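Long-range contact in single-stranded DNA-binding protein (Mycobacterium smegmatis, PDB 5GQO), which probably binds single-stranded DNA as a tetramer of OB-fold subunits: residues 30-34 with 128-132. Residues are numbered along the deposited sequence; the frame is centred on the assembly and turned at random.
Sequences VVGNI and DLSRC
R131 reaches across to the backbone O of G32 and the side chain of N33 with the outer edge of its guanidinium. NH2 of R131 donates to the carbonyl O of G32 at 2.9 Å. NH1 of R131 donates to OD1 of N33 at 3.0 Å. The second acceptor lies almost in the guanidinium plane, while G32 O is tilted somewhat out of it. The N33 amide stands steeply to the guanidinium, the two planes 76° apart. A water bridges the same two side chains, accepting from N33 ND2 and R131 NH1. CG1 of V31 approaches R131 NH2 obliquely. V31 CG1 also lies 3.5 Å from D128 OD2. CG1 points there because it is anti to the backbone N (chi1 171°).

In this OB fold the chain turns a corner at G32, between strands 27-31 and 33-43. The loop 128-132 leads from strand 124-126 to strand 133-137. R131 therefore ties the loop to the corner.

The arginine is itself positioned by D128. NE and NH2 of R131 grip OD2 of D128 side-on, each at 3.0 Å. Both bonds belong to one salt bridge. NH2 uses the anti lone pair of OD2, and NE meets OD2 from above the carboxylate plane. A bend at chi3 (-82°) brings the guanidinium round to this oxygen. The other carboxylate oxygen, OD1, is taken by S130. The backbone N of S130 makes an Asx turn with it, and S130 OG donates to D128 OD1 at 2.8 Å. Both donors come from the same face of the carboxylate. A type I turn from D128 to R131 carries the group, closed by R131 N to D128 O. Further out, N33 ND2 also donates to G93 O, S95 OG bonds to D128 N, and D128 packs on A124 of a second subunit.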
loop_
_atom_site.group_PDB
_atom_site.type_symbol
_atom_site.label_atom_id
_atom_site.label_comp_id
_atom_site.label_asym_id
_atom_site.label_seq_id
_atom_site.Cartn_x
_atom_site.Cartn_y
_atom_site.Cartn_z
ATOM N N VAL B 30 5.070 -0.125 -6.767
ATOM C CA VAL B 30 5.128 0.789 -7.903
ATOM C C VAL B 30 4.889 0.023 -9.204
ATOM O O VAL B 30 5.340 -1.099 -9.375
ATOM C CB VAL B 30 6.459 1.591 -7.975
ATOM C CG1 VAL B 30 7.670 0.695 -8.199
ATOM C CG2 VAL B 30 6.401 2.643 -9.069
ATOM N N VAL B 31 4.164 0.652 -10.101
ATOM C CA VAL B 31 3.887 0.096 -11.420
ATOM C C VAL B 31 4.464 1.084 -12.454
ATOM O O VAL B 31 4.233 2.275 -12.359
ATOM C CB VAL B 31 2.371 -0.022 -11.630
ATOM C CG1 VAL B 31 2.079 -0.384 -13.059
ATOM C CG2 VAL B 31 1.768 -1.017 -10.637
ATOM N N GLY B 32 5.240 0.609 -13.414
ATOM C CA GLY B 32 5.830 1.515 -14.385
ATOM C C GLY B 32 6.661 0.773 -15.412
ATOM O O GLY B 32 6.221 -0.221 -15.978
ATOM N N ASN B 33 7.872 1.268 -15.630
ATOM C CA ASN B 33 8.781 0.758 -16.634
ATOM C C ASN B 33 10.197 0.802 -16.122
ATOM O O ASN B 33 10.582 1.767 -15.459
ATOM C CB ASN B 33 8.707 1.624 -17.891
ATOM C CG ASN B 33 7.401 1.475 -18.585
ATOM O OD1 ASN B 33 6.433 2.132 -18.236
ATOM N ND2 ASN B 33 7.341 0.544 -19.527
ATOM N N ILE B 34 10.966 -0.218 -16.451
ATOM C CA ILE B 34 12.380 -0.195 -16.200
ATOM C C ILE B 34 12.943 0.797 -17.194
ATOM O O ILE B 34 12.618 0.718 -18.375
ATOM C CB ILE B 34 12.992 -1.562 -16.461
ATOM C CG1 ILE B 34 12.315 -2.606 -15.579
ATOM C CG2 ILE B 34 14.482 -1.542 -16.192
ATOM C CD1 ILE B 34 12.835 -4.013 -15.771
ATOM N N ASP B 128 3.918 -6.166 -16.297
ATOM C CA ASP B 128 2.533 -5.667 -16.117
ATOM C C ASP B 128 1.721 -6.225 -17.248
ATOM O O ASP B 128 1.867 -5.757 -18.374
ATOM C CB ASP B 128 2.516 -4.128 -16.150
ATOM C CG ASP B 128 1.121 -3.517 -15.933
ATOM O OD1 ASP B 128 0.127 -4.249 -15.796
ATOM O OD2 ASP B 128 1.028 -2.265 -15.869
ATOM N N LEU B 129 0.880 -7.220 -16.947
ATOM C CA LEU B 129 0.031 -7.867 -17.949
ATOM C C LEU B 129 -1.138 -7.014 -18.469
ATOM O O LEU B 129 -1.866 -7.465 -19.348
ATOM C CB LEU B 129 -0.512 -9.217 -17.440
ATOM C CG LEU B 129 0.558 -10.265 -17.071
ATOM C CD1 LEU B 129 -0.040 -11.564 -16.513
ATOM C CD2 LEU B 129 1.410 -10.563 -18.285
ATOM N N SER B 130 -1.273 -5.778 -18.014
ATOM C CA SER B 130 -2.200 -4.843 -18.687
ATOM C C SER B 130 -1.582 -4.281 -19.950
ATOM O O SER B 130 -2.271 -3.740 -20.780
ATOM C CB SER B 130 -2.625 -3.692 -17.772
ATOM O OG SER B 130 -1.550 -2.832 -17.513
ATOM N N ARG B 131 -0.276 -4.433 -20.094
ATOM C CA ARG B 131 0.447 -3.807 -21.173
ATOM C C ARG B 131 1.273 -4.801 -21.987
ATOM O O ARG B 131 2.023 -4.390 -22.894
ATOM C CB ARG B 131 1.362 -2.720 -20.586
ATOM C CG ARG B 131 0.619 -1.489 -20.115
ATOM C CD ARG B 131 1.560 -0.412 -19.663
ATOM N NE ARG B 131 1.965 -0.700 -18.302
ATOM C CZ ARG B 131 3.086 -0.236 -17.751
ATOM N NH1 ARG B 131 3.949 0.519 -18.465
ATOM N NH2 ARG B 131 3.385 -0.574 -16.471
ATOM N N CYS B 132 1.122 -6.098 -21.724
ATOM C CA CYS B 132 1.942 -7.106 -22.388
ATOM C C CYS B 132 1.391 -8.503 -22.147
ATOM O O CYS B 132 0.364 -8.670 -21.496
ATOM C CB CYS B 132 3.402 -6.993 -21.906
ATOM S SG CYS B 132 3.732 -7.641 -20.240
HETATM O O HOH W 1 4.674 0.128 -21.319
#